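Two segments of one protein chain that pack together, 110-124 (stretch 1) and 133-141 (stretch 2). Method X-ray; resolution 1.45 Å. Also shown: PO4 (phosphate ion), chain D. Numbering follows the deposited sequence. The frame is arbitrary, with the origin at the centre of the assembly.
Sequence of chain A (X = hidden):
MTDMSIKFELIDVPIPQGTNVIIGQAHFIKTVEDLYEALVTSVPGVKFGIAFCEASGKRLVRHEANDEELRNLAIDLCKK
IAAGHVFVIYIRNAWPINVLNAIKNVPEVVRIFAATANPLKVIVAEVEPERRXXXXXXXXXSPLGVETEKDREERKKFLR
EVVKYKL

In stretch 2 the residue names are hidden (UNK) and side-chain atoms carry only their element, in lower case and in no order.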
# COMPACT_ATOMS: atom_id res chain seq x y z
N VAL A 110 -9.24 -10.05 -4.31
CA VAL A 110 -9.00 -9.48 -5.64
C VAL A 110 -10.06 -8.48 -6.08
O VAL A 110 -9.79 -7.65 -6.95
CB VAL A 110 -8.87 -10.60 -6.71
CG1 VAL A 110 -7.52 -11.29 -6.57
CG2 VAL A 110 -10.00 -11.60 -6.57
N ARG A 111 -11.25 -8.55 -5.49
CA ARG A 111 -12.32 -7.63 -5.86
C ARG A 111 -13.21 -7.27 -4.68
O ARG A 111 -13.39 -8.06 -3.77
CB ARG A 111 -13.24 -8.26 -6.93
CG ARG A 111 -12.52 -9.03 -8.02
CD ARG A 111 -13.50 -9.75 -8.93
NE ARG A 111 -14.17 -8.83 -9.85
CZ ARG A 111 -15.14 -9.18 -10.68
NH1 ARG A 111 -15.55 -10.44 -10.71
NH2 ARG A 111 -15.68 -8.28 -11.49
N ILE A 112 -13.75 -6.06 -4.70
CA ILE A 112 -14.70 -5.61 -3.68
C ILE A 112 -15.84 -5.03 -4.51
O ILE A 112 -15.68 -3.98 -5.12
CB ILE A 112 -14.11 -4.54 -2.74
CG1 ILE A 112 -12.96 -5.13 -1.93
CG2 ILE A 112 -15.20 -4.01 -1.81
CD1 ILE A 112 -12.31 -4.15 -0.96
N PHE A 113 -16.97 -5.73 -4.54
CA PHE A 113 -18.13 -5.31 -5.33
C PHE A 113 -18.92 -4.16 -4.72
O PHE A 113 -19.51 -3.36 -5.45
CB PHE A 113 -19.08 -6.50 -5.52
CG PHE A 113 -18.47 -7.67 -6.25
CD1 PHE A 113 -18.09 -7.55 -7.59
CD2 PHE A 113 -18.28 -8.89 -5.61
CE1 PHE A 113 -17.53 -8.62 -8.28
CE2 PHE A 113 -17.73 -9.97 -6.29
CZ PHE A 113 -17.35 -9.84 -7.63
N ALA A 114 -18.94 -4.08 -3.40
CA ALA A 114 -19.68 -3.03 -2.74
C ALA A 114 -19.37 -2.89 -1.26
O ALA A 114 -19.00 -3.86 -0.59
CB ALA A 114 -21.19 -3.28 -2.91
N ALA A 115 -19.53 -1.67 -0.77
CA ALA A 115 -19.35 -1.33 0.64
C ALA A 115 -20.48 -0.32 0.80
O ALA A 115 -20.40 0.79 0.27
CB ALA A 115 -18.00 -0.67 0.88
N THR A 116 -21.54 -0.70 1.50
CA THR A 116 -22.67 0.20 1.61
C THR A 116 -23.65 -0.16 2.72
O THR A 116 -23.56 -1.23 3.34
CB THR A 116 -23.43 0.21 0.27
OG1 THR A 116 -24.41 1.25 0.25
CG2 THR A 116 -24.13 -1.14 0.06
N ALA A 117 -24.58 0.75 2.97
CA ALA A 117 -25.61 0.55 3.97
C ALA A 117 -26.96 0.82 3.30
O ALA A 117 -27.99 0.83 3.96
CB ALA A 117 -25.40 1.49 5.15
N ASN A 118 -26.92 1.02 1.99
CA ASN A 118 -28.12 1.31 1.18
C ASN A 118 -28.82 0.07 0.67
O ASN A 118 -28.27 -1.03 0.73
CB ASN A 118 -27.76 2.10 -0.07
CG ASN A 118 -27.16 3.43 0.23
OD1 ASN A 118 -27.57 4.10 1.16
ND2 ASN A 118 -26.17 3.82 -0.57
N PRO A 119 -30.05 0.24 0.16
CA PRO A 119 -30.76 -0.91 -0.38
C PRO A 119 -29.78 -1.41 -1.44
O PRO A 119 -29.16 -0.60 -2.14
CB PRO A 119 -32.01 -0.29 -0.98
CG PRO A 119 -32.29 0.82 -0.03
CD PRO A 119 -30.92 1.43 0.20
N LEU A 120 -29.62 -2.71 -1.55
CA LEU A 120 -28.65 -3.25 -2.49
C LEU A 120 -29.10 -4.57 -3.11
O LEU A 120 -29.75 -5.39 -2.45
CB LEU A 120 -27.33 -3.46 -1.75
CG LEU A 120 -26.15 -4.18 -2.40
CD1 LEU A 120 -25.46 -3.30 -3.43
CD2 LEU A 120 -25.17 -4.57 -1.31
N LYS A 121 -28.75 -4.76 -4.37
CA LYS A 121 -29.07 -5.99 -5.09
C LYS A 121 -27.78 -6.48 -5.73
O LYS A 121 -26.93 -5.68 -6.12
CB LYS A 121 -30.09 -5.73 -6.21
CG LYS A 121 -31.40 -5.11 -5.77
CD LYS A 121 -32.28 -6.11 -5.05
CE LYS A 121 -33.68 -5.55 -4.85
NZ LYS A 121 -34.58 -6.56 -4.23
N VAL A 122 -27.63 -7.79 -5.81
CA VAL A 122 -26.45 -8.38 -6.43
C VAL A 122 -26.95 -9.11 -7.66
O VAL A 122 -27.91 -9.87 -7.59
CB VAL A 122 -25.76 -9.41 -5.51
CG1 VAL A 122 -24.56 -10.02 -6.22
CG2 VAL A 122 -25.31 -8.74 -4.23
N ILE A 123 -26.31 -8.87 -8.80
CA ILE A 123 -26.69 -9.54 -10.04
C ILE A 123 -25.79 -10.75 -10.20
O ILE A 123 -24.56 -10.62 -10.26
CB ILE A 123 -26.53 -8.63 -11.27
CG1 ILE A 123 -27.32 -7.33 -11.07
CG2 ILE A 123 -27.04 -9.36 -12.52
CD1 ILE A 123 -27.10 -6.31 -12.16
N VAL A 124 -26.39 -11.93 -10.28
CA VAL A 124 -25.64 -13.16 -10.43
C VAL A 124 -25.94 -13.86 -11.75
O VAL A 124 -27.07 -13.84 -12.24
CB VAL A 124 -25.96 -14.12 -9.26
CG1 VAL A 124 -25.18 -15.42 -9.40
CG2 VAL A 124 -25.63 -13.45 -7.94
N UNK A 133 -21.49 -16.71 -10.93
CA UNK A 133 -20.54 -15.63 -10.74
C UNK A 133 -21.26 -14.30 -10.62
O UNK A 133 -22.39 -14.15 -11.09
N UNK A 134 -20.61 -13.34 -9.97
CA UNK A 134 -21.21 -12.02 -9.79
C UNK A 134 -20.98 -11.12 -11.00
O UNK A 134 -19.84 -10.88 -11.40
c UNK A 134 -21.01 -12.10 -7.29
c UNK A 134 -20.63 -11.32 -8.54
c UNK A 134 -21.14 -9.89 -8.44
N UNK A 135 -22.07 -10.64 -11.58
CA UNK A 135 -22.00 -9.75 -12.74
C UNK A 135 -21.80 -8.32 -12.26
O UNK A 135 -21.02 -7.57 -12.85
c UNK A 135 -23.31 -9.81 -13.57
c UNK A 135 -23.44 -11.18 -14.22
c UNK A 135 -23.31 -8.71 -14.63
N UNK A 136 -22.49 -7.95 -11.20
CA UNK A 136 -22.37 -6.61 -10.67
C UNK A 136 -23.32 -6.40 -9.52
O UNK A 136 -23.90 -7.35 -8.99
N UNK A 137 -23.49 -5.14 -9.12
CA UNK A 137 -24.38 -4.81 -8.02
C UNK A 137 -25.16 -3.55 -8.36
O UNK A 137 -24.78 -2.77 -9.24
c UNK A 137 -22.68 -3.33 -6.89
c UNK A 137 -22.83 -5.75 -6.29
c UNK A 137 -23.61 -4.53 -6.71
N UNK A 138 -26.27 -3.37 -7.66
CA UNK A 138 -27.11 -2.19 -7.82
C UNK A 138 -27.09 -1.58 -6.42
O UNK A 138 -27.83 -2.00 -5.53
c UNK A 138 -28.55 -2.56 -8.22
c UNK A 138 -28.54 -3.33 -9.53
c UNK A 138 -29.38 -1.29 -8.34
N UNK A 139 -26.20 -0.60 -6.24
CA UNK A 139 -25.99 0.06 -4.96
C UNK A 139 -26.84 1.32 -4.85
O UNK A 139 -26.53 2.34 -5.48
o UNK A 139 -22.88 0.85 -3.15
o UNK A 139 -25.00 1.13 -2.59
c UNK A 139 -24.50 0.42 -4.83
c UNK A 139 -24.11 0.83 -3.42
N UNK A 140 -27.90 1.25 -4.07
CA UNK A 140 -28.76 2.41 -3.89
C UNK A 140 -29.53 2.80 -5.13
O UNK A 140 -29.77 1.99 -6.02
N UNK A 141 -29.89 4.08 -5.20
CA UNK A 141 -30.67 4.60 -6.31
C UNK A 141 -29.93 5.56 -7.24
O UNK A 141 -28.87 6.09 -6.90
n UNK A 141 -33.92 2.91 -3.79
n UNK A 141 -34.04 3.89 -5.69
c UNK A 141 -34.65 3.04 -4.88
c UNK A 141 -31.93 5.27 -5.77
c UNK A 141 -32.87 4.32 -5.10
c UNK A 141 -32.80 3.70 -3.90
P PO4 D . -14.00 -5.05 -10.17
O1 PO4 D . -14.48 -4.61 -8.83
O2 PO4 D . -15.16 -5.45 -11.01
O3 PO4 D . -13.28 -3.91 -10.83
O4 PO4 D . -13.07 -6.20 -10.02
O HOH W 1 -17.53 -12.32 -11.57
O HOH W 2 -18.28 -8.75 -12.57
O HOH W 3 -20.18 0.38 -3.16

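Position 133 carries no side-chain atoms, which identifies it as Gly133. Its part is played by the backbone: the carbonyl O receives a CA-H...O contact from Val124 CA at 3.5 Å.

Position 134 has three carbons, one carrying the other two. No polar atom is present, and the branch lies over one face of the Phe113 ring, with CB 3.7 Å from Phe113 CZ. Branching at CB makes this Val134. Its CG1 sits 3.7 Å from the centroid of the Phe113 ring and nearly on the ring normal, a CH-pi contact, and the same CG1 is 4.1 Å from Val122 CG1. The carbonyl is also used: waters 1 and 2 each bridge Val134 O to the guanidinium of Arg111, accepting from NH1 and NH2 respectively. Arg111 in turn donates from NE and NH2 to the phosphate ion.

At 135 the atoms again show one carbon bearing two, and CB lies 3.9 Å from Ile123 CG2, so the residue is Val135. Its N donates to Ile123 O at 2.8 Å. The register shifts by one between Ile123 and Val124, forming a beta bulge here.

Position 136 shows no side-chain atoms and is Gly136. An ideal CB would point to the face carrying Ile123, 4.6 Å from Ile123 CD1, so the geometry shows no clash there that would demand glycine. The backbone bond from Ile123 N to Gly136 O is 2.9 Å.

Position 137 presents three carbons in a CB fork, wedged among apolar groups: its CB is 4.0 Å from Leu120 CD1. This is Val137. CG1 reaches Phe113 CB at 3.9 Å, while CG2 lies 3.5 Å from Phe113 O and 4.3 Å from Ala114 CB, so both branches touch Phe113.

The same fork recurs at 138, on the face with Lys121 and Ile123; its CB is 4.1 Å from Lys121 CB. It is Val138, and its CG2 lies 4.2 Å from Ile123 CD1. Reciprocal bonds join it to Lys121: Val138 N to Lys121 O at 2.9 Å, and Lys121 N to Val138 O at 3.1 Å.

Position 139 has two carbons, the second carrying two oxygens, one of them 2.9 Å from Thr116 OG1. This short carboxylate is Asp139. Thr116 OG1 donates to its OD1 and itself accepts from Asn118 N at 3.1 Å, while water 3 links Asp139 OD2 to Ala115 N.

Position 140 lacks side-chain atoms and has positive phi, which favours glycine. An ideal CB would stand 3.4 Å from Asn118 ND2. Gly140 N donates to Pro119 O at 3.0 Å.

Position 141 bears one carbon, then a five-membered ring of three carbons and two nitrogens: His141. Its side chain comes no nearer than 4.6 Å to stretch 1.

The contact works in two layers of rule. Antiparallel pairing with strand 120-124 sets the register through backbone bonds; Val134 and Val137 share a face with Val122, Phe113 packs onto it, and Asp139 ties down the C-terminal end of strand 111-116 through the Thr116 hydroxyl and water 3.

Stretch 2 (133-141) GVVGVVDGH
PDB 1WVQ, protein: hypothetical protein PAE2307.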